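PDB 4YZE: HTH-type transcriptional repressor NemR from Escherichia coli, which represses transcription of the nemRA-gloA operon by binding the NemR box, in the response to electrophiles and reactive chlorine species. Local coordinates for residues A[13-18]-A[38-43]; A[26-31]-A[52-57]; A[94-99]-A[180-185]. The protein carries 5 engineered substitutions. One frame throughout, in Å; residues are numbered along the deposited sequence.

In the fold
Contacts 1 and 2 both lie in the N-terminal TetR-type DNA-binding domain, with centres about 13 Å apart, and their segments alternate along the chain: 13-18, 26-31, 38-43, 52-57. They touch directly, because Phe57 of contact 2 packs against Leu15 and Leu16 of contact 1; helices 10-26, 33-40 and the start of 54-79 are thus knitted into one small unit that binds DNA. Contact 3 follows later, in the C-terminal domain that holds Cys108, where the end of helix 84-97 meets the start of helix 183-195. Its centre is about 30 Å from that of contact 1 and about 28 Å from that of contact 2. Helix 54-79, followed by helix 84-97, leads from one domain to the other.

Contact 1: residues A[13-18]-A[38-43]; sequences EHLLAT and KTAEVP
Thr18 of helix 10-26 and Ala40, the last residue of helix 33-40, bring the two backbones closest, with their CA atoms 6.0 Å apart; just beyond, Glu41 with its positive phi ends the second helix in a Schellman motif. The methyl of Ala40 lies at the middle of the contact. Thr18 OG1 lies 3.6 Å from Ala40 CB, and Leu15 CD2 comes to the same methyl from one turn earlier in the helix. That CD2 also rests against Val42, 3.9 Å from its CB and almost as near to both of its methyls. Thr18 CG2 meets Thr39 CG2 at 3.7 Å. His14 has its CG anti to the backbone N (chi1 -173°); from the ring beyond it NE2 gives a weak, bent hydrogen bond of 3.0 Å to Ala40 O, which sits at the ring edge. Thr18 OG1 lies off toward the rim of one face of this ring, and its own bond goes to His14 O, 2.7 Å away. Leu15 continues inward to Phe47 and Tyr50 of helix 44-50, joining both helices of the predicted helix-turn-helix to helix 10-26. The chemistry is therefore mostly apolar, with one weak polar link: the imidazole meets a carbonyl at a helix C-terminus, which may favour an N-H on NE2, though the bent bond makes this a mild effect.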
loop_
_atom_site.group_PDB
_atom_site.type_symbol
_atom_site.label_atom_id
_atom_site.label_comp_id
_atom_site.label_asym_id
_atom_site.label_seq_id
_atom_site.Cartn_x
_atom_site.Cartn_y
_atom_site.Cartn_z
ATOM N N GLU A 13 -21.821 -16.340 11.224
ATOM C CA GLU A 13 -20.400 -16.500 10.905
ATOM C C GLU A 13 -20.218 -16.956 9.459
ATOM O O GLU A 13 -19.283 -16.535 8.774
ATOM C CB GLU A 13 -19.725 -17.499 11.851
ATOM C CG GLU A 13 -19.457 -16.970 13.252
ATOM C CD GLU A 13 -18.362 -15.909 13.290
ATOM O OE1 GLU A 13 -17.287 -16.133 12.688
ATOM O OE2 GLU A 13 -18.580 -14.854 13.927
ATOM N N HIS A 14 -21.120 -17.815 8.998
ATOM C CA HIS A 14 -21.038 -18.313 7.633
ATOM C C HIS A 14 -21.124 -17.178 6.618
ATOM O O HIS A 14 -20.315 -17.125 5.693
ATOM C CB HIS A 14 -22.117 -19.352 7.353
ATOM C CG HIS A 14 -21.978 -20.004 6.017
ATOM N ND1 HIS A 14 -20.759 -20.430 5.519
ATOM C CD2 HIS A 14 -22.888 -20.293 5.061
ATOM C CE1 HIS A 14 -20.931 -20.953 4.327
ATOM N NE2 HIS A 14 -22.220 -20.886 4.020
ATOM N N LEU A 15 -22.093 -16.279 6.791
ATOM C CA LEU A 15 -22.212 -15.109 5.920
ATOM C C LEU A 15 -20.944 -14.238 5.974
ATOM O O LEU A 15 -20.407 -13.827 4.941
ATOM C CB LEU A 15 -23.434 -14.274 6.307
ATOM C CG LEU A 15 -24.818 -14.795 5.908
ATOM C CD1 LEU A 15 -25.915 -14.031 6.628
ATOM C CD2 LEU A 15 -25.026 -14.720 4.403
ATOM N N LEU A 16 -20.466 -13.963 7.181
ATOM C CA LEU A 16 -19.292 -13.113 7.343
ATOM C C LEU A 16 -18.080 -13.729 6.645
ATOM O O LEU A 16 -17.370 -13.045 5.907
ATOM C CB LEU A 16 -19.015 -12.861 8.822
ATOM C CG LEU A 16 -20.115 -12.046 9.508
ATOM C CD1 LEU A 16 -19.941 -12.052 11.022
ATOM C CD2 LEU A 16 -20.151 -10.603 8.979
ATOM N N ALA A 17 -17.892 -15.034 6.840
ATOM C CA ALA A 17 -16.758 -15.756 6.255
ATOM C C ALA A 17 -16.805 -15.725 4.735
ATOM O O ALA A 17 -15.801 -15.442 4.074
ATOM C CB ALA A 17 -16.722 -17.193 6.758
ATOM N N THR A 18 -17.979 -16.033 4.191
ATOM C CA THR A 18 -18.187 -15.998 2.747
ATOM C C THR A 18 -17.894 -14.599 2.215
ATOM O O THR A 18 -17.190 -14.448 1.216
ATOM C CB THR A 18 -19.624 -16.371 2.392
ATOM O OG1 THR A 18 -19.992 -17.568 3.091
ATOM C CG2 THR A 18 -19.762 -16.588 0.891
ATOM N N LYS A 38 -25.912 -16.406 -2.776
ATOM C CA LYS A 38 -25.904 -17.645 -3.546
ATOM C C LYS A 38 -24.685 -18.481 -3.174
ATOM O O LYS A 38 -24.759 -19.704 -3.093
ATOM C CB LYS A 38 -25.924 -17.355 -5.049
ATOM N N THR A 39 -23.565 -17.807 -2.938
ATOM C CA THR A 39 -22.336 -18.469 -2.521
ATOM C C THR A 39 -22.457 -19.029 -1.094
ATOM O O THR A 39 -21.966 -20.124 -0.800
ATOM C CB THR A 39 -21.144 -17.499 -2.606
ATOM O OG1 THR A 39 -21.147 -16.843 -3.884
ATOM C CG2 THR A 39 -19.816 -18.240 -2.405
ATOM N N ALA A 40 -23.115 -18.279 -0.212
ATOM C CA ALA A 40 -23.296 -18.728 1.165
ATOM C C ALA A 40 -24.468 -19.695 1.309
ATOM O O ALA A 40 -24.634 -20.323 2.360
ATOM C CB ALA A 40 -23.485 -17.541 2.089
ATOM N N GLU A 41 -25.278 -19.797 0.254
ATOM C CA GLU A 41 -26.505 -20.587 0.280
ATOM C C GLU A 41 -27.394 -20.176 1.443
ATOM O O GLU A 41 -27.823 -20.998 2.256
ATOM C CB GLU A 41 -26.188 -22.082 0.310
ATOM C CG GLU A 41 -25.447 -22.545 -0.928
ATOM C CD GLU A 41 -25.143 -24.027 -0.908
ATOM O OE1 GLU A 41 -26.012 -24.816 -0.469
ATOM O OE2 GLU A 41 -24.027 -24.398 -1.335
ATOM N N VAL A 42 -27.669 -18.881 1.507
ATOM C CA VAL A 42 -28.454 -18.320 2.587
ATOM C C VAL A 42 -29.536 -17.424 2.001
ATOM O O VAL A 42 -29.236 -16.506 1.237
ATOM C CB VAL A 42 -27.573 -17.489 3.531
ATOM C CG1 VAL A 42 -28.435 -16.760 4.546
ATOM C CG2 VAL A 42 -26.529 -18.379 4.226
ATOM N N PRO A 43 -30.801 -17.680 2.367
ATOM C CA PRO A 43 -31.917 -16.892 1.825
ATOM C C PRO A 43 -31.807 -15.406 2.161
ATOM O O PRO A 43 -31.169 -15.007 3.151
ATOM C CB PRO A 43 -33.150 -17.516 2.489
ATOM C CG PRO A 43 -32.626 -18.251 3.682
ATOM C CD PRO A 43 -31.252 -18.716 3.311
#

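Contact 2: residues A[26-31]-A[52-57]; sequences RGFTGM and RSKEAF
Lys54 and Phe28 slide past each other in opposite directions, tying the first turn of helix 54-79 to the bend between helices 10-26 and 33-40 in the TetR-type DNA-binding domain. Beyond CG the lysine chain is fully extended. Its CE passes over one face of the Phe28 ring, toward the rim, 4.1 Å from the centroid, a CH-pi contact. The ammonium follows over the same ring as a cation-pi partner, NZ being 4.6 Å from the centroid and 19° off the ring normal. It then runs into the bend itself, where two carbonyls receive it: NZ bonds Phe28 O at 2.9 Å and Met31 O at 2.8 Å. In both cases the donor is tilted out of the carbonyl plane. Two backbone oxygens and an aromatic face meet one ammonium, and would probably stabilise its charge.

Phe28 CG is anti to the backbone N, and the ring beyond it uses its rim as well: Lys54 O lies in plane at its edge, while CE1 and Phe57 CD2 meet rim to rim at 4.4 Å. Met31 also runs counter to the lysine. Its chain bends at the last torsion (chi3 67°), placing CE beside Lys54 CE and near Phe57 CE2. Phe57 goes on to meet Leu15 and Leu16 of helix 10-26, and its ring stacks edge-to-face with that of Phe51. The helix that carries Lys54 and Phe57 opens with Ser53 as its N-cap, OG accepting from Ala56 N at 3.3 Å with an N-H...O angle of 164°.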
loop_
_atom_site.group_PDB
_atom_site.type_symbol
_atom_site.label_atom_id
_atom_site.label_comp_id
_atom_site.label_asym_id
_atom_site.label_seq_id
_atom_site.Cartn_x
_atom_site.Cartn_y
_atom_site.Cartn_z
ATOM N N ARG A 26 -12.555 -10.017 -5.086
ATOM C CA ARG A 26 -13.011 -9.051 -6.083
ATOM C C ARG A 26 -13.309 -7.658 -5.541
ATOM O O ARG A 26 -13.947 -6.850 -6.217
ATOM C CB ARG A 26 -14.217 -9.606 -6.847
ATOM C CG ARG A 26 -13.821 -10.525 -7.995
ATOM C CD ARG A 26 -14.946 -11.457 -8.420
ATOM N NE ARG A 26 -14.501 -12.846 -8.415
ATOM C CZ ARG A 26 -14.755 -13.705 -7.433
ATOM N NH1 ARG A 26 -15.468 -13.324 -6.382
ATOM N NH2 ARG A 26 -14.304 -14.950 -7.503
ATOM N N GLY A 27 -12.829 -7.370 -4.336
ATOM C CA GLY A 27 -13.118 -6.094 -3.704
ATOM C C GLY A 27 -14.465 -6.112 -3.000
ATOM O O GLY A 27 -15.313 -6.958 -3.295
ATOM N N PHE A 28 -14.679 -5.186 -2.072
ATOM C CA PHE A 28 -15.944 -5.154 -1.349
ATOM C C PHE A 28 -17.088 -4.539 -2.164
ATOM O O PHE A 28 -18.193 -5.079 -2.199
ATOM C CB PHE A 28 -15.818 -4.445 0.009
ATOM C CG PHE A 28 -17.104 -4.451 0.793
ATOM C CD1 PHE A 28 -17.544 -5.615 1.414
ATOM C CD2 PHE A 28 -17.893 -3.310 0.877
ATOM C CE1 PHE A 28 -18.733 -5.637 2.133
ATOM C CE2 PHE A 28 -19.097 -3.323 1.586
ATOM C CZ PHE A 28 -19.513 -4.486 2.217
ATOM N N THR A 29 -16.825 -3.403 -2.803
ATOM C CA THR A 29 -17.830 -2.746 -3.634
ATOM C C THR A 29 -18.170 -3.626 -4.821
ATOM O O THR A 29 -19.287 -3.575 -5.349
ATOM C CB THR A 29 -17.341 -1.389 -4.148
ATOM O OG1 THR A 29 -15.948 -1.481 -4.471
ATOM C CG2 THR A 29 -17.544 -0.315 -3.085
ATOM N N GLY A 30 -17.193 -4.430 -5.234
ATOM C CA GLY A 30 -17.372 -5.371 -6.323
ATOM C C GLY A 30 -18.327 -6.493 -5.962
ATOM O O GLY A 30 -19.077 -6.951 -6.800
ATOM N N MET A 31 -18.296 -6.939 -4.710
ATOM C CA MET A 31 -19.152 -8.035 -4.276
ATOM C C MET A 31 -20.619 -7.639 -4.178
ATOM O O MET A 31 -20.985 -6.849 -3.316
ATOM C CB MET A 31 -18.687 -8.556 -2.921
ATOM C CG MET A 31 -19.534 -9.690 -2.391
ATOM S SD MET A 31 -19.252 -9.924 -0.631
ATOM C CE MET A 31 -19.942 -8.405 0.026
ATOM N N ARG A 52 -28.726 -5.207 8.683
ATOM C CA ARG A 52 -29.590 -4.169 8.130
ATOM C C ARG A 52 -29.347 -3.976 6.639
ATOM O O ARG A 52 -30.288 -3.750 5.870
ATOM C CB ARG A 52 -29.373 -2.847 8.880
ATOM C CG ARG A 52 -29.247 -1.616 7.986
ATOM C CD ARG A 52 -29.064 -0.341 8.798
ATOM N NE ARG A 52 -27.946 -0.452 9.729
ATOM C CZ ARG A 52 -26.740 0.077 9.535
ATOM N NH1 ARG A 52 -26.477 0.772 8.436
ATOM N NH2 ARG A 52 -25.797 -0.086 10.452
ATOM N N SER A 53 -28.087 -4.093 6.232
ATOM C CA SER A 53 -27.711 -3.820 4.852
ATOM C C SER A 53 -26.335 -4.368 4.508
ATOM O O SER A 53 -25.641 -4.933 5.362
ATOM C CB SER A 53 -27.696 -2.317 4.604
ATOM O OG SER A 53 -26.682 -1.704 5.384
ATOM N N LYS A 54 -25.941 -4.185 3.251
ATOM C CA LYS A 54 -24.630 -4.613 2.805
ATOM C C LYS A 54 -23.566 -3.857 3.579
ATOM O O LYS A 54 -22.534 -4.426 3.963
ATOM C CB LYS A 54 -24.454 -4.382 1.305
ATOM C CG LYS A 54 -23.070 -4.802 0.810
ATOM C CD LYS A 54 -22.779 -4.315 -0.599
ATOM C CE LYS A 54 -21.455 -4.875 -1.068
ATOM N NZ LYS A 54 -20.919 -4.225 -2.300
ATOM N N GLU A 55 -23.825 -2.575 3.818
ATOM C CA GLU A 55 -22.876 -1.730 4.530
ATOM C C GLU A 55 -22.675 -2.240 5.948
ATOM O O GLU A 55 -21.545 -2.337 6.423
ATOM C CB GLU A 55 -23.344 -0.272 4.563
ATOM C CG GLU A 55 -22.335 0.670 5.297
ATOM C CD GLU A 55 -22.674 0.894 6.771
ATOM O OE1 GLU A 55 -23.697 0.362 7.247
ATOM O OE2 GLU A 55 -21.926 1.617 7.460
ATOM N N ALA A 56 -23.781 -2.565 6.615
ATOM C CA ALA A 56 -23.728 -3.050 7.994
ATOM C C ALA A 56 -22.908 -4.343 8.062
ATOM O O ALA A 56 -22.058 -4.535 8.946
ATOM C CB ALA A 56 -25.143 -3.267 8.528
ATOM N N PHE A 57 -23.171 -5.213 7.096
ATOM C CA PHE A 57 -22.470 -6.467 6.956
ATOM C C PHE A 57 -20.948 -6.290 6.823
ATOM O O PHE A 57 -20.162 -7.024 7.448
ATOM C CB PHE A 57 -23.019 -7.196 5.734
ATOM C CG PHE A 57 -22.245 -8.405 5.377
ATOM C CD1 PHE A 57 -22.481 -9.604 6.032
ATOM C CD2 PHE A 57 -21.278 -8.351 4.394
ATOM C CE1 PHE A 57 -21.768 -10.739 5.705
ATOM C CE2 PHE A 57 -20.554 -9.476 4.060
ATOM C CZ PHE A 57 -20.800 -10.675 4.717
#

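Contact 3: residues A[94-99]-A[180-185]; sequences QTLNQF and RSFEPL
Leu185, on the first turn of helix 183-195, is the bump here, and it fits into the hollow that Thr95, Leu96 and Phe99 form at the end of helix 84-97. Its branches divide the work. CD1 presses against Phe99, 3.7 Å from CD1 of the ring; CD2 meets Thr95 CG2 at 4.0 Å; and CB lies against Leu96 CG. Beside it, Phe182 CB fills a second notch, 3.9 Å from Leu96 CD2 and 4.0 Å from Phe99 CD2. With CG between the backbone N and the carbonyl carbon (chi1 45°), Phe182 turns off beyond CB; Phe99 CD2 lies at its ring's edge. The Phe99 ring spans both bumps, its CZ coming near Ser181 O, and also touches Ala176 of helix 158-179. An alanine in place of Phe99 would probably open a gap beside Leu185 CD1 and Phe182 CB, leaving both with less to pack against. No hydrogen bond crosses between the segments; Thr95 OG1 turns instead to Trp169 NE1 and Tyr91 O. The contact between them is therefore apolar packing, and the side chain of Thr95 is about 8 Å from that of Cys108, which is central to the response to reactive chlorine species.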
loop_
_atom_site.group_PDB
_atom_site.type_symbol
_atom_site.label_atom_id
_atom_site.label_comp_id
_atom_site.label_asym_id
_atom_site.label_seq_id
_atom_site.Cartn_x
_atom_site.Cartn_y
_atom_site.Cartn_z
ATOM N N GLN A 94 6.438 -14.422 8.748
ATOM C CA GLN A 94 5.102 -14.980 8.510
ATOM C C GLN A 94 4.432 -14.345 7.282
ATOM O O GLN A 94 3.780 -15.025 6.497
ATOM C CB GLN A 94 4.212 -14.749 9.732
ATOM C CG GLN A 94 3.538 -16.000 10.279
ATOM C CD GLN A 94 4.059 -16.382 11.658
ATOM O OE1 GLN A 94 5.271 -16.433 11.883
ATOM N NE2 GLN A 94 3.145 -16.641 12.589
ATOM N N THR A 95 4.596 -13.035 7.140
ATOM C CA THR A 95 4.074 -12.321 5.989
ATOM C C THR A 95 4.672 -12.919 4.732
ATOM O O THR A 95 3.950 -13.177 3.755
ATOM C CB THR A 95 4.424 -10.832 6.053
ATOM O OG1 THR A 95 3.867 -10.260 7.240
ATOM C CG2 THR A 95 3.872 -10.109 4.835
ATOM N N LEU A 96 5.985 -13.160 4.759
ATOM C CA LEU A 96 6.663 -13.844 3.647
ATOM C C LEU A 96 6.054 -15.206 3.339
ATOM O O LEU A 96 5.881 -15.569 2.168
ATOM C CB LEU A 96 8.150 -14.014 3.938
ATOM C CG LEU A 96 9.159 -13.280 3.063
ATOM C CD1 LEU A 96 10.580 -13.518 3.558
ATOM C CD2 LEU A 96 9.034 -13.714 1.621
ATOM N N ASN A 97 5.735 -15.972 4.377
ATOM C CA ASN A 97 5.215 -17.322 4.160
ATOM C C ASN A 97 3.790 -17.297 3.623
ATOM O O ASN A 97 3.443 -18.029 2.702
ATOM C CB ASN A 97 5.254 -18.119 5.463
ATOM C CG ASN A 97 6.656 -18.260 6.026
ATOM O OD1 ASN A 97 7.645 -18.097 5.315
ATOM N ND2 ASN A 97 6.743 -18.567 7.315
ATOM N N GLN A 98 2.972 -16.439 4.225
ATOM C CA GLN A 98 1.555 -16.329 3.906
ATOM C C GLN A 98 1.305 -15.417 2.709
ATOM O O GLN A 98 0.194 -14.918 2.523
ATOM C CB GLN A 98 0.786 -15.807 5.127
ATOM C CG GLN A 98 0.805 -16.775 6.305
ATOM C CD GLN A 98 0.239 -16.178 7.581
ATOM O OE1 GLN A 98 -0.419 -15.136 7.560
ATOM N NE2 GLN A 98 0.499 -16.839 8.704
ATOM N N PHE A 99 2.339 -15.204 1.901
ATOM C CA PHE A 99 2.223 -14.345 0.730
ATOM C C PHE A 99 1.385 -15.033 -0.345
ATOM O O PHE A 99 0.411 -14.466 -0.853
ATOM C CB PHE A 99 3.609 -13.986 0.190
ATOM C CG PHE A 99 3.578 -13.290 -1.137
ATOM C CD1 PHE A 99 2.825 -12.136 -1.312
ATOM C CD2 PHE A 99 4.303 -13.791 -2.213
ATOM C CE1 PHE A 99 2.786 -11.497 -2.548
ATOM C CE2 PHE A 99 4.275 -13.157 -3.445
ATOM C CZ PHE A 99 3.514 -12.009 -3.611
ATOM N N ARG A 180 4.386 -9.257 -8.506
ATOM C CA ARG A 180 4.429 -10.722 -8.352
ATOM C C ARG A 180 5.832 -11.219 -7.983
ATOM O O ARG A 180 6.336 -12.189 -8.543
ATOM C CB ARG A 180 3.957 -11.429 -9.626
ATOM C CG ARG A 180 2.612 -10.912 -10.185
ATOM C CD ARG A 180 1.946 -12.042 -10.961
ATOM N NE ARG A 180 1.247 -11.599 -12.158
ATOM C CZ ARG A 180 1.821 -11.457 -13.349
ATOM N NH1 ARG A 180 3.112 -11.706 -13.500
ATOM N NH2 ARG A 180 1.109 -11.057 -14.387
ATOM N N SER A 181 6.476 -10.549 -7.046
ATOM C CA SER A 181 7.777 -11.014 -6.579
ATOM C C SER A 181 7.681 -10.885 -5.087
ATOM O O SER A 181 7.016 -9.953 -4.587
ATOM C CB SER A 181 8.898 -10.120 -7.120
ATOM O OG SER A 181 10.157 -10.434 -6.534
ATOM N N PHE A 182 8.305 -11.798 -4.350
ATOM C CA PHE A 182 8.369 -11.602 -2.901
ATOM C C PHE A 182 9.632 -10.830 -2.492
ATOM O O PHE A 182 9.904 -10.632 -1.303
ATOM C CB PHE A 182 8.203 -12.920 -2.133
ATOM C CG PHE A 182 9.010 -14.042 -2.692
ATOM C CD1 PHE A 182 10.364 -14.144 -2.404
ATOM C CD2 PHE A 182 8.421 -15.002 -3.509
ATOM C CE1 PHE A 182 11.126 -15.185 -2.933
ATOM C CE2 PHE A 182 9.173 -16.046 -4.042
ATOM C CZ PHE A 182 10.529 -16.135 -3.752
ATOM N N GLU A 183 10.380 -10.355 -3.487
ATOM C CA GLU A 183 11.569 -9.537 -3.205
ATOM C C GLU A 183 11.281 -8.322 -2.297
ATOM O O GLU A 183 12.049 -8.053 -1.388
ATOM C CB GLU A 183 12.283 -9.130 -4.503
ATOM C CG GLU A 183 13.689 -8.577 -4.313
ATOM C CD GLU A 183 13.689 -7.121 -3.866
ATOM O OE1 GLU A 183 12.700 -6.406 -4.174
ATOM O OE2 GLU A 183 14.677 -6.695 -3.211
ATOM N N PRO A 184 10.171 -7.599 -2.524
ATOM C CA PRO A 184 9.912 -6.489 -1.604
ATOM C C PRO A 184 9.733 -6.942 -0.161
ATOM O O PRO A 184 10.134 -6.202 0.752
ATOM C CB PRO A 184 8.581 -5.914 -2.128
ATOM C CG PRO A 184 8.579 -6.234 -3.630
ATOM C CD PRO A 184 9.267 -7.584 -3.706
ATOM N N LEU A 185 9.142 -8.118 0.052
ATOM C CA LEU A 185 8.967 -8.648 1.418
ATOM C C LEU A 185 10.318 -9.101 2.010
ATOM O O LEU A 185 10.612 -8.789 3.156
ATOM C CB LEU A 185 7.929 -9.783 1.462
ATOM C CG LEU A 185 6.552 -9.344 0.921
ATOM C CD1 LEU A 185 5.589 -10.524 0.632
ATOM C CD2 LEU A 185 5.918 -8.377 1.891
#